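Side-chain contacts in AAC3-I (Uncultured bacterium, PDB 5HMN), which probably transfers an acetyl group from acetyl-coenzyme A to an amino group of aminoglycoside antibiotics, a reaction that confers resistance: residues D6-S11 with V15-T20; L69-L74 with E106-L111. All coordinates share one frame; numbering follows the deposited sequence.

Interaction 1. Residues D6-S11 with V15-T20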
ATOM      1  N   ASP C   6     -22.516 -13.133   7.533  1.00 48.86           N
ATOM      2  CA  ASP C   6     -21.430 -14.046   7.218  1.00 46.41           C
ATOM      3  C   ASP C   6     -20.272 -13.298   6.559  1.00 45.48           C
ATOM      4  O   ASP C   6     -20.394 -12.830   5.426  1.00 39.78           O
ATOM      5  CB  ASP C   6     -21.928 -15.169   6.306  1.00 57.19           C
ATOM      6  CG  ASP C   6     -20.842 -16.168   5.963  1.00 81.73           C
ATOM      7  OD1 ASP C   6     -20.363 -16.862   6.884  1.00 98.83           O
ATOM      8  OD2 ASP C   6     -20.476 -16.270   4.771  1.00 61.74           O
ATOM      9  N   VAL C   7     -19.158 -13.174   7.278  1.00 42.82           N
ATOM     10  CA  VAL C   7     -17.958 -12.551   6.726  1.00 40.02           C
ATOM     11  C   VAL C   7     -17.039 -13.624   6.154  1.00 42.27           C
ATOM     12  O   VAL C   7     -16.589 -14.519   6.870  1.00 47.38           O
ATOM     13  CB  VAL C   7     -17.204 -11.726   7.776  1.00 43.49           C
ATOM     14  CG1 VAL C   7     -15.936 -11.159   7.176  1.00 52.49           C
ATOM     15  CG2 VAL C   7     -18.090 -10.606   8.300  1.00 43.76           C
ATOM     16  N   HIS C   8     -16.759 -13.522   4.861  1.00 41.40           N
ATOM     17  CA  HIS C   8     -16.132 -14.609   4.120  1.00 56.34           C
ATOM     18  C   HIS C   8     -14.929 -14.137   3.293  1.00 46.45           C
ATOM     19  O   HIS C   8     -15.026 -13.177   2.532  1.00 44.73           O
ATOM     20  CB  HIS C   8     -17.186 -15.268   3.222  1.00 56.22           C
ATOM     21  CG  HIS C   8     -16.627 -16.235   2.230  1.00 53.13           C
ATOM     22  ND1 HIS C   8     -15.963 -17.385   2.601  1.00 78.87           N
ATOM     23  CD2 HIS C   8     -16.643 -16.230   0.877  1.00 57.10           C
ATOM     24  CE1 HIS C   8     -15.589 -18.042   1.518  1.00 78.18           C
ATOM     25  NE2 HIS C   8     -15.989 -17.363   0.458  1.00 69.04           N
ATOM     26  N   GLN C   9     -13.791 -14.806   3.449  1.00 50.81           N
ATOM     27  CA  GLN C   9     -12.629 -14.498   2.618  1.00 40.48           C
ATOM     28  C   GLN C   9     -12.769 -15.160   1.253  1.00 40.51           C
ATOM     29  O   GLN C   9     -12.962 -16.375   1.159  1.00 47.56           O
ATOM     30  CB  GLN C   9     -11.331 -14.943   3.286  1.00 41.84           C
ATOM     31  CG  GLN C   9     -10.099 -14.652   2.441  1.00 45.17           C
ATOM     32  CD  GLN C   9      -8.795 -14.990   3.142  1.00 59.44           C
ATOM     33  OE1 GLN C   9      -8.785 -15.483   4.269  1.00 65.74           O
ATOM     34  NE2 GLN C   9      -7.684 -14.723   2.469  1.00 46.55           N
ATOM     35  N   LEU C  10     -12.684 -14.361   0.197  1.00 39.38           N
ATOM     36  CA  LEU C  10     -12.841 -14.884  -1.157  1.00 40.22           C
ATOM     37  C   LEU C  10     -11.666 -15.784  -1.543  1.00 41.53           C
ATOM     38  O   LEU C  10     -10.510 -15.446  -1.299  1.00 42.54           O
ATOM     39  CB  LEU C  10     -12.982 -13.739  -2.162  1.00 40.79           C
ATOM     40  CG  LEU C  10     -14.175 -12.803  -1.934  1.00 42.47           C
ATOM     41  CD1 LEU C  10     -14.386 -11.898  -3.138  1.00 48.62           C
ATOM     42  CD2 LEU C  10     -15.436 -13.587  -1.620  1.00 47.03           C
ATOM     43  N   SER C  11     -11.978 -16.932  -2.139  1.00 43.57           N
ATOM     44  CA  SER C  11     -10.959 -17.874  -2.590  1.00 47.91           C
ATOM     45  C   SER C  11     -10.711 -17.676  -4.083  1.00 48.03           C
ATOM     46  O   SER C  11     -11.472 -16.966  -4.743  1.00 56.67           O
ATOM     47  CB  SER C  11     -11.400 -19.313  -2.300  1.00 54.18           C
ATOM     48  OG  SER C  11     -12.174 -19.828  -3.367  1.00 56.78           O
ATOM     49  N   VAL C  15     -14.168 -15.951  -8.198  1.00 46.13           N
ATOM     50  CA  VAL C  15     -14.054 -14.725  -8.984  1.00 50.17           C
ATOM     51  C   VAL C  15     -15.432 -14.100  -9.196  1.00 48.92           C
ATOM     52  O   VAL C  15     -15.576 -12.874  -9.223  1.00 47.52           O
ATOM     53  CB  VAL C  15     -13.383 -14.990 -10.351  1.00 63.88           C
ATOM     54  CG1 VAL C  15     -13.413 -13.743 -11.223  1.00 50.54           C
ATOM     55  CG2 VAL C  15     -11.951 -15.470 -10.154  1.00 65.79           C
ATOM     56  N   ALA C  16     -16.443 -14.954  -9.330  1.00 41.90           N
ATOM     57  CA  ALA C  16     -17.820 -14.502  -9.489  1.00 43.13           C
ATOM     58  C   ALA C  16     -18.261 -13.619  -8.322  1.00 36.09           C
ATOM     59  O   ALA C  16     -18.925 -12.606  -8.521  1.00 44.56           O
ATOM     60  CB  ALA C  16     -18.751 -15.697  -9.628  1.00 41.02           C
ATOM     61  N   LEU C  17     -17.888 -14.007  -7.108  1.00 43.76           N
ATOM     62  CA  LEU C  17     -18.198 -13.218  -5.916  1.00 34.77           C
ATOM     63  C   LEU C  17     -17.469 -11.879  -5.943  1.00 44.02           C
ATOM     64  O   LEU C  17     -18.000 -10.860  -5.507  1.00 31.93           O
ATOM     65  CB  LEU C  17     -17.830 -13.990  -4.648  1.00 43.72           C
ATOM     66  CG  LEU C  17     -18.958 -14.729  -3.927  1.00 59.93           C
ATOM     67  CD1 LEU C  17     -19.703 -15.638  -4.879  1.00 56.43           C
ATOM     68  CD2 LEU C  17     -18.419 -15.522  -2.746  1.00 50.91           C
ATOM     69  N   MET C  18     -16.246 -11.888  -6.461  1.00 37.01           N
ATOM     70  CA  MET C  18     -15.448 -10.674  -6.563  1.00 41.17           C
ATOM     71  C   MET C  18     -16.126  -9.662  -7.482  1.00 36.15           C
ATOM     72  O   MET C  18     -16.135  -8.465  -7.200  1.00 41.43           O
ATOM     73  CB  MET C  18     -14.040 -11.002  -7.073  1.00 36.82           C
ATOM     74  CG  MET C  18     -13.084  -9.826  -7.062  1.00 59.68           C
ATOM     75  SD  MET C  18     -12.585  -9.407  -5.388  1.00 78.03           S
ATOM     76  CE  MET C  18     -12.187  -7.677  -5.575  1.00 86.27           C
ATOM     77  N   GLU C  19     -16.712 -10.159  -8.573  1.00 38.41           N
ATOM     78  CA  GLU C  19     -17.406  -9.313  -9.545  1.00 35.29           C
ATOM     79  C   GLU C  19     -18.609  -8.607  -8.946  1.00 36.95           C
ATOM     80  O   GLU C  19     -18.883  -7.445  -9.252  1.00 35.81           O
ATOM     81  CB  GLU C  19     -17.853 -10.146 -10.750  1.00 49.42           C
ATOM     82  CG  GLU C  19     -16.717 -10.559 -11.664  1.00 76.11           C
ATOM     83  CD  GLU C  19     -15.589  -9.546 -11.674  1.00 96.59           C
ATOM     84  OE1 GLU C  19     -15.643  -8.602 -12.491  1.00103.73           O
ATOM     85  OE2 GLU C  19     -14.644  -9.694 -10.868  1.00102.31           O
ATOM     86  N   THR C  20     -19.345  -9.324  -8.106  1.00 36.55           N
ATOM     87  CA  THR C  20     -20.498  -8.756  -7.426  1.00 31.49           C
ATOM     88  C   THR C  20     -20.036  -7.744  -6.383  1.00 30.57           C
ATOM     89  O   THR C  20     -20.653  -6.697  -6.198  1.00 34.97           O
ATOM     90  CB  THR C  20     -21.344  -9.852  -6.760  1.00 32.88           C
ATOM     91  OG1 THR C  20     -21.738 -10.813  -7.749  1.00 32.39           O
ATOM     92  CG2 THR C  20     -22.586  -9.254  -6.113  1.00 40.47           C
TER
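L10 of segment 6-11 reaches across to the first turn of helix 15-28 in the GNAT fold and touches it with both of its methyl branches. The tight part lies here. CD1 settles against the helix backbone, 3.8 Å from M18 CA, and also meets the sulfur of the same residue, with L10 CD1 to M18 SD at 3.8 Å. The M18 chain starts with CG anti to its backbone N (chi1 -173°) and then bends at chi2 (73°), which keeps SD within reach of that methyl. The second branch goes to the neighbouring leucine, L10 CD2 lying 3.7 Å from L17 CD2. A56 of strand 54-61 packs on both L10 and M18, and F77 of the second subunit also packs on M18, so this side is buried. Toward solvent the contact thins out. H8 and L17 are partly exposed, and their side chains cross at about a right angle. The imidazole is held at NE2, which is hydrogen-bonded to OE1 of E14, an oxygen that also accepts a hydrogen bond from the backbone N-H of S11. What H8 offers the helix is a ring edge: L17 CD2 sits near the ring plane, 4.1 Å from H8 CD2.

Interaction 2. Residues L69-L74 with E106-L111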
ATOM      1  N   LEU C  69     -14.284  -5.872   1.716  1.00 25.84           N
ATOM      2  CA  LEU C  69     -13.000  -5.268   2.031  1.00 25.49           C
ATOM      3  C   LEU C  69     -11.918  -5.834   1.117  1.00 33.32           C
ATOM      4  O   LEU C  69     -11.863  -7.045   0.885  1.00 34.18           O
ATOM      5  CB  LEU C  69     -12.656  -5.522   3.507  1.00 29.65           C
ATOM      6  CG  LEU C  69     -11.305  -5.105   4.080  1.00 42.12           C
ATOM      7  CD1 LEU C  69     -11.477  -4.720   5.543  1.00 34.02           C
ATOM      8  CD2 LEU C  69     -10.282  -6.229   3.946  1.00 32.74           C
ATOM      9  N   ALA C  70     -11.074  -4.951   0.590  1.00 25.21           N
ATOM     10  CA  ALA C  70      -9.898  -5.358  -0.176  1.00 30.38           C
ATOM     11  C   ALA C  70      -8.638  -4.830   0.503  1.00 34.28           C
ATOM     12  O   ALA C  70      -8.555  -3.644   0.829  1.00 29.21           O
ATOM     13  CB  ALA C  70      -9.985  -4.851  -1.605  1.00 26.05           C
ATOM     14  N   ALA C  71      -7.661  -5.706   0.718  1.00 33.55           N
ATOM     15  CA  ALA C  71      -6.455  -5.319   1.442  1.00 28.79           C
ATOM     16  C   ALA C  71      -5.202  -5.980   0.871  1.00 28.22           C
ATOM     17  O   ALA C  71      -5.280  -7.013   0.206  1.00 26.43           O
ATOM     18  CB  ALA C  71      -6.597  -5.656   2.918  1.00 28.64           C
ATOM     19  N   TYR C  72      -4.055  -5.376   1.150  1.00 27.11           N
ATOM     20  CA  TYR C  72      -2.769  -5.886   0.680  1.00 27.34           C
ATOM     21  C   TYR C  72      -1.835  -6.099   1.859  1.00 29.94           C
ATOM     22  O   TYR C  72      -1.648  -5.200   2.679  1.00 33.83           O
ATOM     23  CB  TYR C  72      -2.135  -4.920  -0.324  1.00 28.35           C
ATOM     24  CG  TYR C  72      -2.922  -4.724  -1.608  1.00 27.38           C
ATOM     25  CD1 TYR C  72      -3.928  -3.774  -1.690  1.00 28.66           C
ATOM     26  CD2 TYR C  72      -2.639  -5.479  -2.741  1.00 33.42           C
ATOM     27  CE1 TYR C  72      -4.648  -3.591  -2.864  1.00 32.34           C
ATOM     28  CE2 TYR C  72      -3.348  -5.301  -3.916  1.00 40.17           C
ATOM     29  CZ  TYR C  72      -4.352  -4.358  -3.970  1.00 37.26           C
ATOM     30  OH  TYR C  72      -5.059  -4.177  -5.139  1.00 37.89           O
ATOM     31  N   GLU C  73      -1.253  -7.291   1.957  1.00 27.88           N
ATOM     32  CA  GLU C  73      -0.239  -7.533   2.974  1.00 28.41           C
ATOM     33  C   GLU C  73       1.125  -7.058   2.490  1.00 43.04           C
ATOM     34  O   GLU C  73       1.609  -7.489   1.442  1.00 36.60           O
ATOM     35  CB  GLU C  73      -0.173  -9.012   3.346  1.00 35.92           C
ATOM     36  CG  GLU C  73       0.872  -9.308   4.413  1.00 44.10           C
ATOM     37  CD  GLU C  73       1.057 -10.794   4.661  1.00 55.78           C
ATOM     38  OE1 GLU C  73       0.429 -11.605   3.949  1.00 57.94           O
ATOM     39  OE2 GLU C  73       1.834 -11.148   5.571  1.00 65.17           O
ATOM     40  N   LEU C  74       1.743  -6.170   3.259  1.00 31.66           N
ATOM     41  CA  LEU C  74       3.041  -5.619   2.887  1.00 27.29           C
ATOM     42  C   LEU C  74       4.149  -6.213   3.744  1.00 35.18           C
ATOM     43  O   LEU C  74       4.339  -5.812   4.893  1.00 36.59           O
ATOM     44  CB  LEU C  74       3.029  -4.092   3.021  1.00 31.95           C
ATOM     45  CG  LEU C  74       2.617  -3.241   1.814  1.00 49.94           C
ATOM     46  CD1 LEU C  74       1.341  -3.732   1.167  1.00 39.48           C
ATOM     47  CD2 LEU C  74       2.480  -1.780   2.221  1.00 49.04           C
ATOM     48  N   GLU C 106     -12.673  -6.923  12.041  1.00 30.29           N
ATOM     49  CA  GLU C 106     -12.398  -7.927  13.061  1.00 31.48           C
ATOM     50  C   GLU C 106     -11.893  -9.214  12.413  1.00 46.35           C
ATOM     51  O   GLU C 106     -10.999  -9.879  12.940  1.00 48.40           O
ATOM     52  CB  GLU C 106     -13.649  -8.204  13.899  1.00 47.57           C
ATOM     53  CG  GLU C 106     -13.460  -9.277  14.957  1.00 66.95           C
ATOM     54  CD  GLU C 106     -14.545  -9.254  16.017  1.00 95.54           C
ATOM     55  OE1 GLU C 106     -15.729  -9.075  15.657  1.00 99.65           O
ATOM     56  OE2 GLU C 106     -14.211  -9.410  17.211  1.00103.00           O
ATOM     57  N   LYS C 107     -12.465  -9.547  11.262  1.00 34.21           N
ATOM     58  CA  LYS C 107     -12.042 -10.707  10.489  1.00 36.96           C
ATOM     59  C   LYS C 107     -10.636 -10.510   9.940  1.00 29.24           C
ATOM     60  O   LYS C 107      -9.834 -11.444   9.910  1.00 38.88           O
ATOM     61  CB  LYS C 107     -13.019 -10.969   9.345  1.00 45.82           C
ATOM     62  CG  LYS C 107     -12.575 -12.037   8.366  1.00 28.99           C
ATOM     63  CD  LYS C 107     -12.662 -13.418   8.976  1.00 38.60           C
ATOM     64  CE  LYS C 107     -12.355 -14.483   7.938  1.00 66.00           C
ATOM     65  NZ  LYS C 107     -12.440 -15.853   8.514  1.00 79.53           N
ATOM     66  N   LEU C 108     -10.339  -9.290   9.505  1.00 29.75           N
ATOM     67  CA  LEU C 108      -9.025  -8.985   8.952  1.00 33.03           C
ATOM     68  C   LEU C 108      -7.951  -9.074  10.036  1.00 32.72           C
ATOM     69  O   LEU C 108      -6.813  -9.449   9.762  1.00 42.86           O
ATOM     70  CB  LEU C 108      -9.023  -7.596   8.310  1.00 30.39           C
ATOM     71  CG  LEU C 108      -7.782  -7.240   7.488  1.00 27.65           C
ATOM     72  CD1 LEU C 108      -7.613  -8.220   6.336  1.00 24.61           C
ATOM     73  CD2 LEU C 108      -7.868  -5.814   6.973  1.00 33.17           C
ATOM     74  N   LYS C 109      -8.327  -8.733  11.266  1.00 32.56           N
ATOM     75  CA  LYS C 109      -7.422  -8.834  12.409  1.00 38.71           C
ATOM     76  C   LYS C 109      -7.003 -10.275  12.675  1.00 42.59           C
ATOM     77  O   LYS C 109      -5.816 -10.571  12.799  1.00 36.68           O
ATOM     78  CB  LYS C 109      -8.072  -8.254  13.668  1.00 42.91           C
ATOM     79  CG  LYS C 109      -8.201  -6.741  13.677  1.00 41.14           C
ATOM     80  CD  LYS C 109      -8.780  -6.262  15.000  1.00 52.25           C
ATOM     81  CE  LYS C 109      -8.859  -4.747  15.058  1.00 55.81           C
ATOM     82  NZ  LYS C 109      -9.368  -4.264  16.371  1.00 66.41           N
ATOM     83  N   GLU C 110      -7.981 -11.174  12.774  1.00 44.77           N
ATOM     84  CA  GLU C 110      -7.677 -12.576  13.051  1.00 58.34           C
ATOM     85  C   GLU C 110      -6.971 -13.226  11.862  1.00 41.52           C
ATOM     86  O   GLU C 110      -6.230 -14.192  12.022  1.00 45.74           O
ATOM     87  CB  GLU C 110      -8.947 -13.349  13.418  1.00 45.59           C
ATOM     88  CG  GLU C 110      -9.990 -13.409  12.328  1.00 62.82           C
ATOM     89  CD  GLU C 110     -11.241 -14.155  12.759  1.00 79.74           C
ATOM     90  OE1 GLU C 110     -11.873 -13.742  13.754  1.00 79.71           O
ATOM     91  OE2 GLU C 110     -11.590 -15.159  12.102  1.00 85.67           O
ATOM     92  N   LEU C 111      -7.188 -12.679  10.669  1.00 44.98           N
ATOM     93  CA  LEU C 111      -6.446 -13.122   9.494  1.00 42.42           C
ATOM     94  C   LEU C 111      -5.014 -12.604   9.548  1.00 47.36           C
ATOM     95  O   LEU C 111      -4.076 -13.288   9.137  1.00 46.45           O
ATOM     96  CB  LEU C 111      -7.127 -12.654   8.210  1.00 49.62           C
ATOM     97  CG  LEU C 111      -8.320 -13.471   7.713  1.00 50.31           C
ATOM     98  CD1 LEU C 111      -8.880 -12.852   6.446  1.00 53.10           C
ATOM     99  CD2 LEU C 111      -7.915 -14.913   7.471  1.00 53.32           C
TER
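L69 and L108 meet through their methyl ends where helix 100-115 packs on one face of the central sheet of the GNAT domain. Methyl CD2 of L108 touches both branches of the strand leucine, lying 3.9 Å from L69 CD2 and 4.0 Å from L69 CD1. The other helix branch adds a longer approach, L108 CD1 to L69 CD2 at 4.1 Å. The two side chains cross at about a right angle, one reaching out from the strand and the other down from the helix. Both leave their backbones with CG anti to N (chi1 175° for L69, -170° for L108), which carries the branched ends into the layer between sheet and helix. A71, two residues along the strand and on the same face, presents its single methyl to the same group, A71 CB standing 4.3 Å from L108 CD2.

Around this trio the neighbouring strands complete an apolar shell. I55 of strand 54-61, I86 of strand 82-91 and I120 of strand 119-124 also pack on L108, while L57 and L89 touch L69. Backbone hydrogen bonds of L69 with L57 and of A71 with I55 hold the strand in the sheet and thereby set where the two side chains stand. On the other face, A70 and Y72 pack on F77 of the second subunit, so the strand is covered by its own helix on one face and by the dimer partner on the other. The bound coenzyme A lies about 8 Å from the side chain of L69. A charged link joins the same strand and helix further along, where E73 OE1 forms a salt bridge with NH1 of R115. With only methyl groups meeting across the contact itself, cohesion here comes from shape and the exclusion of water, without directional bonds.

Both contacts join a helix to the same sheet, but at different depths. The centre of interaction 2, on the middle strand of the sheet, is about 8 Å from the centre of the chain, and all its touching residues are buried; that of interaction 1, at the outermost strand 5-9, is about 12 Å from it, and the contact is only partly buried. The two meet directly: V7 CG1 packs 3.6 Å from K107 CB, and Q9 likewise touches L111. Alternation along strand 5-9 explains this, V7 and Q9 facing helix 100-115 while H8 and L10 face helix 15-28. Chemistry follows place: purely aliphatic in 69-74 with 106-111, but with a thioether and a hydrogen-bonded imidazole in 6-11 with 15-20.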